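Uncharacterized protein LPG1670 (PDB 5T2X) is of unknown function but belongs to the DUF5630 family and folds as a single, mainly helical chain without strands. Local coordinates at residues L43-I47 with V95-F100; E15-I19 with K48-S53; H130-A134 with N219-G223; E85-L89 with Q166-T170; F81-Y86 with S215-N219. All blocks are in the same frame, centred on the assembly; numbering follows the deposited sequence.

Contact 1 (L43-I47 with V95-F100); sequences LTTLI and VKGIYF
This is steep helix-on-helix packing inside an all-helical fold: the first turn of helix 43-52 meets the early part of helix 91-111. Both segments are regular alpha-helix, with phi/psi near -63/-42, and their short axes pass 11.3 Å apart at a signed angle of -121°. Two CA pairs fix the register, L43 opposite Y99 at 8.1 Å and I47 opposite K96 at 7.2 Å. Each helix offers an i, i+4 pair, L43 with I47 and V95 with Y99, and 342 Å² is buried in total. The main bump is I47 (chi1 m, chi2 t), which enters a hollow lined by K96, Y99 and F100: CD1 lies 4.0 Å from K96 CG and 3.5 Å from Y99 CD2, while CG2 lies 3.6 Å from F100 CZ. One turn earlier L43 (chi1 t, chi2 p) pushes CD2 between V95 and Y99, 3.8 Å from V95 CG1 and 4.0 Å from Y99 CB. F76 and L73 of helix 66-76, touching L43 and V95 respectively, add a third wall. Y99 (chi1 t) reaches across the other helix, its ring passing L43 and I47 and ending at T44. There the two hydroxyls meet at the more exposed margin, T44 OG1 hydrogen-bonded to Y99 OH at 2.7 Å.

Contact 2 (E15-I19 with K48-S53); sequences ELKKI and KYTELS
I19 lies over one face of the Y49 ring in a CH-pi contact, its CG1 3.7 Å from the ring centroid and 19° off the normal; the closest atoms are I19 CG1 and Y49 CE1, 3.5 Å apart. With chi1 m and chi2 t, I19 also sets CD1 3.8 Å from L52 CD1 and CG2 4.1 Å from S53 CB. The helices crossing here, 15-27 and 43-52, are nearly perpendicular: their short axes lie 11.4 Å apart at -84°, and the CA atoms of I19 and Y49 are 6.8 Å apart. S53 (phi/psi -139/121) breaks the second helix and N-caps helix 54-60, its OG bonded to I56 N and also to E23 OE2 of helix 15-27. At the exposed margin K48, trans until chi4 turns to m, gives NZ to E15 OE2 in a very short salt bridge of 2.4 Å. The chemistry is thus divided: a buried isoleucine sits in an apolar seat, while opposite charges join the first turn of the N-terminal helix to its neighbour from the solvent side.

Contact 3 (H130-A134 with N219-G223); sequences HCFYA and NAYFG
N219, in the last turn of helix 211-220, takes part through its backbone: its carbonyl O accepts a very short hydrogen bond of 2.4 Å from Y133 OH, near the plane of the tyrosine ring. Its side-chain amide is engaged elsewhere, with E84. A220 follows, its CA 6.9 Å from that of F132, the nearest CA pair. Its CB rests 3.6 Å from F132 CE2, and its O lies 3.8 Å from Y133 CE1 at the ring edge. Y221 (phi/psi -110/15) leaves helical geometry; its CA-to-CB bond points away, and the side chain touches P171 and L174 of helix 169-185. F222 then adopts positive phi (58/43), which folds its ring back alongside Y133. The two planes are 13° from parallel with centroids 5.0 Å apart, but slid so far that they barely overlap; F222 CE1 approaches Y133 OH to 3.4 Å. G223, also at positive phi, continues the chain outward. On the other segment, C131 is the N-cap of helix 132-147, and F132 (chi1 t) and Y133 (chi1 m) stand in its first turn, diverging to grip A220 and F222. F222 is the C-prime residue of a Schellman motif, G223 N bonding to N218 O and F222 N, weakly at 3.4 Å, to N219 O: the arrangement is a Schellman-terminated helix end docked on the start of another helix in an all-alpha fold.

Contact 4 (E85-L89 with Q166-T170); sequences EYPPL and QYHWT
L89 and P88 form the apolar centre with the Y167 ring: L89 CD2 and P88 CG each come to 3.6 Å from Y167 CD1. L89 (chi1 m, chi2 t) also sets CD1 3.7 Å from H168 CE1. The backbones are nearest where the CA atoms of P88 and Y167 stand 6.0 Å apart. A cis peptide between P87 and P88 bends the loop leading to helix 91-111 onto the junction of helices 153-167 and 169-185, in this all-helical fold an irregular linker wedged against an interhelical turn. In that turn W169 has positive phi (56/-127), and its indole swings toward the loop, with Y86 CD1 3.9 Å from W169 CD1; the ring planes of Y86 and W169 are 80° apart, in an oblique pairing. Further out the polar atoms match: W169 NE1 donates to P87 O at 3.1 Å (162° at hydrogen), and Y86 (chi1 p) carries OH to H168 ND1 at 2.7 Å, in the plane of the imidazole, whose NE2 bonds to H130 O.

Contact 5 (F81-Y86 with S215-N219); sequences FSFEEY and SAINN
This is a predominantly polar docking of an extended loop, between helices 66-76 and 91-111, on helix 211-220, with 462 Å² buried. Residues 81-86 run with beta-like phi/psi (E84 -124/149); the CA atoms of F83 and N219, and of E84 and S215, are each 5.7 Å apart; E84 points toward the helix, F83 away. N219 (chi1 m, chi2 12°) brackets one residue: E84 N donates to N219 OD1 at 3.0 Å, and N219 ND2 donates to E84 O at 2.7 Å. N218 ND2 bonds to S82 O at 3.0 Å and also to N219 OD1 at 2.9 Å, while S215 OG donates to E84 OE1 at 2.7 Å. Three waters bridge S82 N to N218 OD1, E85 O to S215 OG, and Y86 OH to N219 ND2. The apolar component is A216 CB over the face of Y86, 3.9 Å from the centroid; Y86 OH bonds on to H168. N219 thus pairs with E84 as an antiparallel strand would, pinning the loop to this all-helical fold.

In the fold
Contacts 3, 4 and 5 form one cluster near the middle of the chain, centres 8 to 10 Å apart. N219 belongs to both contacts 3 and 5, and Y86 to both 4 and 5, while a probable hydrogen bond of 2.7 Å from H168 NE2 to H130 O joins 3 and 4. Contact 1 touches this cluster through I98 CD1 and F83 CE2, 3.5 Å apart, and G97 O and C131 SG, also 3.5 Å apart. Contact 2 uses the next turns of helix 43-52, joining helix 15-27, with F100 CZ 3.3 Å from E51 OE2; its centre is 28 to 30 Å from those of the cluster. With the function unknown, none can be assigned to an active site.

Contact 1 (L43-I47 with V95-F100)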
# COMPACT_ATOMS: atom_id res chain seq x y z
N LEU A 43 -15.43 -13.49 -4.32
CA LEU A 43 -14.83 -12.16 -4.27
C LEU A 43 -14.65 -11.57 -5.66
O LEU A 43 -14.78 -10.35 -5.83
CB LEU A 43 -13.48 -12.22 -3.53
CG LEU A 43 -12.80 -10.88 -3.26
CD1 LEU A 43 -13.77 -9.90 -2.60
CD2 LEU A 43 -11.57 -11.07 -2.39
N THR A 44 -14.36 -12.41 -6.66
CA THR A 44 -14.21 -11.90 -8.02
C THR A 44 -15.50 -11.27 -8.52
O THR A 44 -15.49 -10.17 -9.08
CB THR A 44 -13.78 -13.03 -8.96
OG1 THR A 44 -12.50 -13.54 -8.55
CG2 THR A 44 -13.67 -12.52 -10.39
N THR A 45 -16.63 -11.95 -8.30
CA THR A 45 -17.91 -11.42 -8.78
C THR A 45 -18.37 -10.23 -7.95
O THR A 45 -18.92 -9.27 -8.49
CB THR A 45 -18.96 -12.53 -8.77
OG1 THR A 45 -18.46 -13.67 -9.49
CG2 THR A 45 -20.25 -12.05 -9.42
N LEU A 46 -18.14 -10.28 -6.63
CA LEU A 46 -18.51 -9.16 -5.77
C LEU A 46 -17.80 -7.88 -6.20
O LEU A 46 -18.43 -6.83 -6.36
CB LEU A 46 -18.19 -9.49 -4.31
CG LEU A 46 -18.30 -8.33 -3.32
CD1 LEU A 46 -19.73 -7.82 -3.21
CD2 LEU A 46 -17.77 -8.73 -1.95
N ILE A 47 -16.48 -7.96 -6.39
CA ILE A 47 -15.73 -6.78 -6.81
C ILE A 47 -16.18 -6.31 -8.18
O ILE A 47 -16.33 -5.11 -8.43
CB ILE A 47 -14.22 -7.09 -6.78
CG1 ILE A 47 -13.75 -7.33 -5.34
CG2 ILE A 47 -13.43 -5.96 -7.42
CD1 ILE A 47 -12.28 -7.64 -5.22
N VAL A 95 -9.24 -5.24 1.06
CA VAL A 95 -9.57 -6.52 0.43
C VAL A 95 -9.37 -6.43 -1.08
O VAL A 95 -8.78 -7.32 -1.70
CB VAL A 95 -11.00 -6.95 0.79
CG1 VAL A 95 -11.41 -8.16 -0.03
CG2 VAL A 95 -11.10 -7.25 2.27
N LYS A 96 -9.88 -5.36 -1.70
CA LYS A 96 -9.69 -5.20 -3.14
C LYS A 96 -8.21 -5.08 -3.49
O LYS A 96 -7.76 -5.65 -4.50
CB LYS A 96 -10.45 -3.97 -3.64
CG LYS A 96 -11.96 -4.06 -3.55
CD LYS A 96 -12.59 -2.76 -4.01
CE LYS A 96 -14.09 -2.76 -3.81
NZ LYS A 96 -14.68 -1.43 -4.15
N GLY A 97 -7.45 -4.36 -2.68
CA GLY A 97 -6.02 -4.23 -2.94
C GLY A 97 -5.29 -5.55 -2.87
O GLY A 97 -4.41 -5.84 -3.69
N ILE A 98 -5.64 -6.39 -1.89
CA ILE A 98 -5.03 -7.71 -1.78
C ILE A 98 -5.45 -8.59 -2.95
O ILE A 98 -4.63 -9.31 -3.52
CB ILE A 98 -5.39 -8.35 -0.43
CG1 ILE A 98 -4.73 -7.59 0.72
CG2 ILE A 98 -4.99 -9.82 -0.40
CD1 ILE A 98 -5.27 -7.97 2.08
N TYR A 99 -6.74 -8.53 -3.32
CA TYR A 99 -7.23 -9.37 -4.41
C TYR A 99 -6.56 -9.01 -5.73
O TYR A 99 -6.05 -9.88 -6.44
CB TYR A 99 -8.75 -9.25 -4.52
CG TYR A 99 -9.30 -9.85 -5.79
CD1 TYR A 99 -9.54 -11.22 -5.88
CD2 TYR A 99 -9.58 -9.06 -6.90
CE1 TYR A 99 -10.04 -11.78 -7.05
CE2 TYR A 99 -10.08 -9.61 -8.06
CZ TYR A 99 -10.31 -10.97 -8.13
OH TYR A 99 -10.81 -11.52 -9.29
N PHE A 100 -6.56 -7.72 -6.08
CA PHE A 100 -5.96 -7.29 -7.34
C PHE A 100 -4.47 -7.58 -7.37
O PHE A 100 -3.92 -7.89 -8.44
CB PHE A 100 -6.22 -5.80 -7.57
CG PHE A 100 -7.64 -5.49 -7.97
CD1 PHE A 100 -8.32 -6.30 -8.86
CD2 PHE A 100 -8.29 -4.38 -7.45
CE1 PHE A 100 -9.62 -6.02 -9.23
CE2 PHE A 100 -9.60 -4.09 -7.81
CZ PHE A 100 -10.26 -4.91 -8.71

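Contact 2 (E15-I19 with K48-S53)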
# COMPACT_ATOMS: atom_id res chain seq x y z
N GLU A 15 -25.48 -12.03 -16.62
CA GLU A 15 -24.71 -11.11 -15.80
C GLU A 15 -25.45 -9.80 -15.59
O GLU A 15 -25.51 -9.27 -14.47
CB GLU A 15 -23.34 -10.86 -16.44
CG GLU A 15 -22.48 -9.86 -15.69
CD GLU A 15 -21.44 -9.22 -16.59
OE1 GLU A 15 -21.76 -8.21 -17.25
OE2 GLU A 15 -20.30 -9.74 -16.64
N LEU A 16 -26.02 -9.24 -16.67
CA LEU A 16 -26.81 -8.02 -16.54
C LEU A 16 -28.07 -8.24 -15.72
O LEU A 16 -28.50 -7.34 -14.99
CB LEU A 16 -27.16 -7.48 -17.92
CG LEU A 16 -26.02 -6.89 -18.74
CD1 LEU A 16 -26.49 -6.50 -20.13
CD2 LEU A 16 -25.41 -5.69 -18.03
N LYS A 17 -28.67 -9.43 -15.81
CA LYS A 17 -29.86 -9.72 -15.02
C LYS A 17 -29.51 -9.90 -13.55
O LYS A 17 -30.22 -9.39 -12.67
CB LYS A 17 -30.56 -10.96 -15.57
CG LYS A 17 -31.86 -11.29 -14.85
CD LYS A 17 -32.87 -10.16 -14.98
CE LYS A 17 -34.06 -10.37 -14.06
NZ LYS A 17 -34.72 -11.69 -14.30
N LYS A 18 -28.41 -10.60 -13.26
CA LYS A 18 -28.03 -10.85 -11.87
C LYS A 18 -27.64 -9.57 -11.15
O LYS A 18 -27.89 -9.44 -9.94
CB LYS A 18 -26.90 -11.87 -11.81
CG LYS A 18 -27.33 -13.28 -12.18
CD LYS A 18 -26.15 -14.19 -12.46
CE LYS A 18 -26.61 -15.55 -12.94
NZ LYS A 18 -25.48 -16.42 -13.36
N ILE A 19 -27.04 -8.61 -11.86
CA ILE A 19 -26.72 -7.33 -11.23
C ILE A 19 -27.99 -6.56 -10.90
O ILE A 19 -28.10 -5.95 -9.83
CB ILE A 19 -25.78 -6.51 -12.14
CG1 ILE A 19 -24.42 -7.20 -12.25
CG2 ILE A 19 -25.62 -5.10 -11.61
CD1 ILE A 19 -23.41 -6.43 -13.08
N LYS A 48 -16.44 -7.26 -9.09
CA LYS A 48 -16.89 -6.90 -10.43
C LYS A 48 -18.25 -6.21 -10.39
O LYS A 48 -18.52 -5.33 -11.22
CB LYS A 48 -16.95 -8.15 -11.30
CG LYS A 48 -17.33 -7.90 -12.74
CD LYS A 48 -16.93 -9.08 -13.61
CE LYS A 48 -17.74 -9.11 -14.89
NZ LYS A 48 -19.18 -9.28 -14.58
N TYR A 49 -19.11 -6.57 -9.44
CA TYR A 49 -20.40 -5.89 -9.33
C TYR A 49 -20.24 -4.46 -8.84
O TYR A 49 -20.94 -3.56 -9.32
CB TYR A 49 -21.34 -6.67 -8.40
CG TYR A 49 -21.99 -7.88 -9.03
CD1 TYR A 49 -21.59 -8.35 -10.27
CD2 TYR A 49 -23.03 -8.54 -8.38
CE1 TYR A 49 -22.19 -9.46 -10.85
CE2 TYR A 49 -23.64 -9.64 -8.95
CZ TYR A 49 -23.22 -10.10 -10.18
OH TYR A 49 -23.82 -11.20 -10.75
N THR A 50 -19.33 -4.23 -7.90
CA THR A 50 -19.11 -2.87 -7.41
C THR A 50 -18.54 -1.96 -8.49
O THR A 50 -18.74 -0.74 -8.44
CB THR A 50 -18.18 -2.88 -6.19
OG1 THR A 50 -16.89 -3.38 -6.58
CG2 THR A 50 -18.75 -3.77 -5.09
N GLU A 51 -17.85 -2.53 -9.47
CA GLU A 51 -17.30 -1.72 -10.55
C GLU A 51 -18.34 -1.40 -11.62
O GLU A 51 -18.27 -0.34 -12.25
CB GLU A 51 -16.10 -2.42 -11.19
CG GLU A 51 -14.92 -2.62 -10.26
CD GLU A 51 -13.75 -3.31 -10.93
OE1 GLU A 51 -13.93 -3.84 -12.04
OE2 GLU A 51 -12.65 -3.32 -10.34
N LEU A 52 -19.31 -2.29 -11.82
CA LEU A 52 -20.30 -2.12 -12.87
C LEU A 52 -21.56 -1.40 -12.41
O LEU A 52 -22.39 -1.03 -13.25
CB LEU A 52 -20.69 -3.48 -13.46
CG LEU A 52 -19.61 -4.24 -14.23
CD1 LEU A 52 -20.14 -5.58 -14.71
CD2 LEU A 52 -19.11 -3.40 -15.40
N SER A 53 -21.73 -1.20 -11.10
CA SER A 53 -22.98 -0.66 -10.57
C SER A 53 -22.68 0.35 -9.48
O SER A 53 -22.04 0.02 -8.48
CB SER A 53 -23.86 -1.79 -10.02
OG SER A 53 -24.99 -1.26 -9.34

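Contact 3 (H130-A134 with N219-G223)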
# COMPACT_ATOMS: atom_id res chain seq x y z
N HIS A 130 -4.84 1.61 -3.16
CA HIS A 130 -3.76 2.03 -2.27
C HIS A 130 -3.14 0.85 -1.52
O HIS A 130 -2.75 0.96 -0.36
CB HIS A 130 -4.25 3.10 -1.29
CG HIS A 130 -4.94 4.25 -1.95
ND1 HIS A 130 -4.30 5.08 -2.86
CD2 HIS A 130 -6.21 4.71 -1.86
CE1 HIS A 130 -5.15 6.00 -3.28
NE2 HIS A 130 -6.31 5.80 -2.69
N CYS A 131 -3.04 -0.29 -2.20
CA CYS A 131 -2.41 -1.46 -1.61
C CYS A 131 -0.90 -1.25 -1.53
O CYS A 131 -0.27 -0.84 -2.50
CB CYS A 131 -2.73 -2.70 -2.43
SG CYS A 131 -1.97 -4.22 -1.82
N PHE A 132 -0.33 -1.54 -0.35
CA PHE A 132 1.11 -1.35 -0.17
C PHE A 132 1.91 -2.27 -1.09
O PHE A 132 2.95 -1.87 -1.61
CB PHE A 132 1.50 -1.60 1.29
CG PHE A 132 2.98 -1.59 1.53
CD1 PHE A 132 3.66 -0.40 1.74
CD2 PHE A 132 3.71 -2.77 1.53
CE1 PHE A 132 5.03 -0.39 1.96
CE2 PHE A 132 5.07 -2.77 1.74
CZ PHE A 132 5.73 -1.58 1.96
N TYR A 133 1.44 -3.51 -1.27
CA TYR A 133 2.14 -4.44 -2.15
C TYR A 133 2.22 -3.89 -3.57
O TYR A 133 3.25 -4.05 -4.25
CB TYR A 133 1.43 -5.80 -2.15
CG TYR A 133 1.19 -6.38 -0.77
CD1 TYR A 133 2.18 -6.34 0.21
CD2 TYR A 133 -0.02 -6.97 -0.45
CE1 TYR A 133 1.96 -6.87 1.46
CE2 TYR A 133 -0.25 -7.50 0.80
CZ TYR A 133 0.74 -7.45 1.75
OH TYR A 133 0.51 -7.99 3.00
N ALA A 134 1.16 -3.24 -4.04
CA ALA A 134 1.15 -2.69 -5.39
C ALA A 134 2.11 -1.51 -5.50
O ALA A 134 2.89 -1.42 -6.46
CB ALA A 134 -0.26 -2.27 -5.78
N ASN A 219 1.21 -6.48 8.07
CA ASN A 219 0.73 -6.75 6.72
C ASN A 219 1.86 -6.66 5.69
O ASN A 219 1.96 -7.51 4.80
CB ASN A 219 -0.39 -5.79 6.35
CG ASN A 219 -1.63 -5.99 7.19
OD1 ASN A 219 -1.61 -6.70 8.20
ND2 ASN A 219 -2.73 -5.36 6.78
N ALA A 220 2.71 -5.64 5.80
CA ALA A 220 3.68 -5.37 4.75
C ALA A 220 4.71 -6.49 4.63
O ALA A 220 5.13 -6.84 3.52
CB ALA A 220 4.38 -4.04 5.01
N TYR A 221 5.13 -7.06 5.76
CA TYR A 221 6.16 -8.09 5.76
C TYR A 221 5.61 -9.46 6.12
O TYR A 221 6.39 -10.37 6.43
CB TYR A 221 7.29 -7.68 6.71
CG TYR A 221 7.72 -6.25 6.52
CD1 TYR A 221 8.21 -5.81 5.29
CD2 TYR A 221 7.62 -5.32 7.55
CE1 TYR A 221 8.60 -4.50 5.10
CE2 TYR A 221 8.00 -4.00 7.37
CZ TYR A 221 8.49 -3.60 6.14
OH TYR A 221 8.87 -2.29 5.96
N PHE A 222 4.29 -9.63 6.09
CA PHE A 222 3.64 -10.92 6.30
C PHE A 222 4.01 -11.52 7.66
O PHE A 222 4.29 -12.72 7.78
CB PHE A 222 3.97 -11.89 5.16
CG PHE A 222 3.70 -11.33 3.80
CD1 PHE A 222 2.41 -11.29 3.29
CD2 PHE A 222 4.73 -10.84 3.02
CE1 PHE A 222 2.15 -10.78 2.03
CE2 PHE A 222 4.49 -10.32 1.76
CZ PHE A 222 3.20 -10.29 1.27
N GLY A 223 4.03 -10.68 8.69
CA GLY A 223 4.30 -11.12 10.04
C GLY A 223 5.73 -11.47 10.34
O GLY A 223 6.03 -11.86 11.47

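Contact 4 (E85-L89 with Q166-T170)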
# COMPACT_ATOMS: atom_id res chain seq x y z
N GLU A 85 -6.34 -4.72 10.05
CA GLU A 85 -6.89 -3.48 9.53
C GLU A 85 -6.30 -2.29 10.27
O GLU A 85 -5.98 -2.36 11.46
CB GLU A 85 -8.42 -3.46 9.67
CG GLU A 85 -9.11 -4.71 9.14
CD GLU A 85 -10.60 -4.70 9.41
OE1 GLU A 85 -11.22 -3.62 9.33
OE2 GLU A 85 -11.15 -5.78 9.72
N TYR A 86 -6.14 -1.18 9.54
CA TYR A 86 -5.65 0.06 10.14
C TYR A 86 -6.00 1.22 9.22
O TYR A 86 -5.88 1.08 7.99
CB TYR A 86 -4.14 0.01 10.39
CG TYR A 86 -3.30 -0.28 9.16
CD1 TYR A 86 -2.77 0.75 8.39
CD2 TYR A 86 -3.02 -1.59 8.79
CE1 TYR A 86 -2.00 0.48 7.27
CE2 TYR A 86 -2.25 -1.87 7.67
CZ TYR A 86 -1.74 -0.83 6.92
OH TYR A 86 -0.97 -1.10 5.81
N PRO A 87 -6.43 2.35 9.76
CA PRO A 87 -6.75 3.51 8.92
C PRO A 87 -5.48 4.09 8.30
O PRO A 87 -4.37 3.74 8.72
CB PRO A 87 -7.40 4.49 9.90
CG PRO A 87 -6.85 4.11 11.22
CD PRO A 87 -6.68 2.62 11.18
N PRO A 88 -5.60 5.00 7.31
CA PRO A 88 -6.82 5.60 6.76
C PRO A 88 -7.58 4.73 5.74
O PRO A 88 -8.65 5.14 5.29
CB PRO A 88 -6.30 6.87 6.08
CG PRO A 88 -4.93 6.51 5.66
CD PRO A 88 -4.39 5.59 6.72
N LEU A 89 -7.04 3.57 5.39
CA LEU A 89 -7.68 2.72 4.39
C LEU A 89 -8.87 1.99 4.99
O LEU A 89 -8.85 1.57 6.15
CB LEU A 89 -6.69 1.71 3.82
CG LEU A 89 -5.60 2.27 2.89
CD1 LEU A 89 -4.83 1.13 2.24
CD2 LEU A 89 -6.21 3.18 1.84
N GLN A 166 1.38 7.77 2.52
CA GLN A 166 0.09 8.35 2.88
C GLN A 166 -0.80 7.35 3.62
O GLN A 166 -1.71 7.78 4.35
CB GLN A 166 -0.64 8.85 1.64
CG GLN A 166 0.02 10.01 0.93
CD GLN A 166 -0.85 10.58 -0.18
OE1 GLN A 166 -2.06 10.40 -0.18
NE2 GLN A 166 -0.22 11.27 -1.13
N TYR A 167 -0.57 6.05 3.45
CA TYR A 167 -1.51 5.06 3.95
C TYR A 167 -0.88 3.94 4.77
O TYR A 167 -1.62 3.20 5.42
CB TYR A 167 -2.29 4.42 2.79
CG TYR A 167 -2.91 5.41 1.83
CD1 TYR A 167 -4.11 6.05 2.14
CD2 TYR A 167 -2.32 5.69 0.61
CE1 TYR A 167 -4.68 6.95 1.25
CE2 TYR A 167 -2.88 6.59 -0.28
CZ TYR A 167 -4.07 7.21 0.05
OH TYR A 167 -4.63 8.11 -0.83
N HIS A 168 0.45 3.78 4.77
CA HIS A 168 1.04 2.56 5.32
C HIS A 168 2.13 2.82 6.35
O HIS A 168 2.97 1.95 6.58
CB HIS A 168 1.56 1.68 4.18
CG HIS A 168 0.48 1.25 3.24
ND1 HIS A 168 -0.50 0.35 3.59
CD2 HIS A 168 0.21 1.62 1.96
CE1 HIS A 168 -1.32 0.17 2.57
NE2 HIS A 168 -0.91 0.93 1.57
N TRP A 169 2.13 4.00 6.98
CA TRP A 169 2.83 4.25 8.25
C TRP A 169 4.32 3.90 8.10
O TRP A 169 4.96 4.41 7.16
CB TRP A 169 2.10 3.48 9.34
CG TRP A 169 0.74 4.02 9.65
CD1 TRP A 169 -0.42 3.76 8.96
CD2 TRP A 169 0.38 4.90 10.72
NE1 TRP A 169 -1.47 4.44 9.54
CE2 TRP A 169 -1.00 5.14 10.62
CE3 TRP A 169 1.10 5.51 11.75
CZ2 TRP A 169 -1.68 5.97 11.51
CZ3 TRP A 169 0.43 6.33 12.63
CH2 TRP A 169 -0.95 6.55 12.51
N THR A 170 4.89 3.07 8.97
CA THR A 170 6.33 2.83 8.94
C THR A 170 6.78 2.09 7.69
O THR A 170 7.76 2.53 7.06
CB THR A 170 6.76 2.11 10.22
OG1 THR A 170 6.68 3.00 11.33
CG2 THR A 170 8.19 1.58 10.10

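Contact 5 (F81-Y86 with S215-N219)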
# COMPACT_ATOMS: atom_id res chain seq x y z
N PHE A 81 -0.19 -16.39 9.78
CA PHE A 81 -0.26 -15.00 9.36
C PHE A 81 -1.72 -14.62 9.15
O PHE A 81 -2.48 -15.38 8.55
CB PHE A 81 0.54 -14.75 8.07
CG PHE A 81 0.25 -13.42 7.44
CD1 PHE A 81 0.60 -12.24 8.09
CD2 PHE A 81 -0.38 -13.33 6.21
CE1 PHE A 81 0.33 -11.01 7.53
CE2 PHE A 81 -0.64 -12.11 5.64
CZ PHE A 81 -0.29 -10.94 6.29
N SER A 82 -2.08 -13.44 9.64
CA SER A 82 -3.42 -12.90 9.47
C SER A 82 -3.33 -11.42 9.17
O SER A 82 -2.58 -10.70 9.84
CB SER A 82 -4.28 -13.14 10.71
OG SER A 82 -4.45 -14.53 10.96
N PHE A 83 -4.07 -10.96 8.17
CA PHE A 83 -4.10 -9.54 7.84
C PHE A 83 -4.77 -8.75 8.96
O PHE A 83 -5.68 -9.24 9.64
CB PHE A 83 -4.83 -9.31 6.52
CG PHE A 83 -4.09 -9.80 5.31
CD1 PHE A 83 -4.35 -11.04 4.78
CD2 PHE A 83 -3.12 -9.01 4.71
CE1 PHE A 83 -3.67 -11.50 3.67
CE2 PHE A 83 -2.43 -9.45 3.60
CZ PHE A 83 -2.71 -10.70 3.08
N GLU A 84 -4.31 -7.52 9.15
CA GLU A 84 -4.86 -6.62 10.15
C GLU A 84 -5.31 -5.33 9.48
O GLU A 84 -4.75 -4.91 8.47
CB GLU A 84 -3.83 -6.31 11.25
CG GLU A 84 -3.29 -7.55 11.95
CD GLU A 84 -2.32 -7.22 13.07
OE1 GLU A 84 -2.25 -6.03 13.46
OE2 GLU A 84 -1.63 -8.14 13.55
N GLU A 85 -6.34 -4.72 10.05
CA GLU A 85 -6.89 -3.48 9.53
C GLU A 85 -6.30 -2.29 10.27
O GLU A 85 -5.98 -2.36 11.46
CB GLU A 85 -8.42 -3.46 9.67
CG GLU A 85 -9.11 -4.71 9.14
CD GLU A 85 -10.60 -4.70 9.41
OE1 GLU A 85 -11.22 -3.62 9.33
OE2 GLU A 85 -11.15 -5.78 9.72
N TYR A 86 -6.14 -1.18 9.54
CA TYR A 86 -5.65 0.06 10.14
C TYR A 86 -6.00 1.22 9.22
O TYR A 86 -5.88 1.08 7.99
CB TYR A 86 -4.14 0.01 10.39
CG TYR A 86 -3.30 -0.28 9.16
CD1 TYR A 86 -2.77 0.75 8.39
CD2 TYR A 86 -3.02 -1.59 8.79
CE1 TYR A 86 -2.00 0.48 7.27
CE2 TYR A 86 -2.25 -1.87 7.67
CZ TYR A 86 -1.74 -0.83 6.92
OH TYR A 86 -0.97 -1.10 5.81
N SER A 215 0.31 -2.72 12.94
CA SER A 215 -0.49 -3.52 12.02
C SER A 215 0.03 -3.41 10.59
O SER A 215 0.01 -4.39 9.84
CB SER A 215 -1.95 -3.10 12.10
OG SER A 215 -2.48 -3.35 13.39
N ALA A 216 0.51 -2.22 10.21
CA ALA A 216 1.07 -2.06 8.87
C ALA A 216 2.34 -2.88 8.71
O ALA A 216 2.57 -3.47 7.64
CB ALA A 216 1.36 -0.58 8.60
N ILE A 217 3.17 -2.94 9.75
CA ILE A 217 4.37 -3.77 9.70
C ILE A 217 3.99 -5.24 9.58
O ILE A 217 4.66 -6.03 8.90
CB ILE A 217 5.26 -3.51 10.93
CG1 ILE A 217 5.72 -2.05 10.95
CG2 ILE A 217 6.46 -4.45 10.94
CD1 ILE A 217 6.50 -1.68 12.19
N ASN A 218 2.90 -5.64 10.24
CA ASN A 218 2.42 -7.01 10.13
C ASN A 218 2.02 -7.34 8.69
O ASN A 218 2.44 -8.36 8.14
CB ASN A 218 1.24 -7.23 11.08
CG ASN A 218 0.57 -8.57 10.89
OD1 ASN A 218 1.01 -9.58 11.45
ND2 ASN A 218 -0.49 -8.60 10.10
N ASN A 219 1.21 -6.48 8.07
CA ASN A 219 0.73 -6.75 6.72
C ASN A 219 1.86 -6.66 5.69
O ASN A 219 1.96 -7.51 4.80
CB ASN A 219 -0.39 -5.79 6.35
CG ASN A 219 -1.63 -5.99 7.19
OD1 ASN A 219 -1.61 -6.70 8.20
ND2 ASN A 219 -2.73 -5.36 6.78
O HOH W 1 0.01 -12.49 11.53
O HOH W 2 -4.49 -1.44 13.81
O HOH W 3 -2.03 -3.46 4.57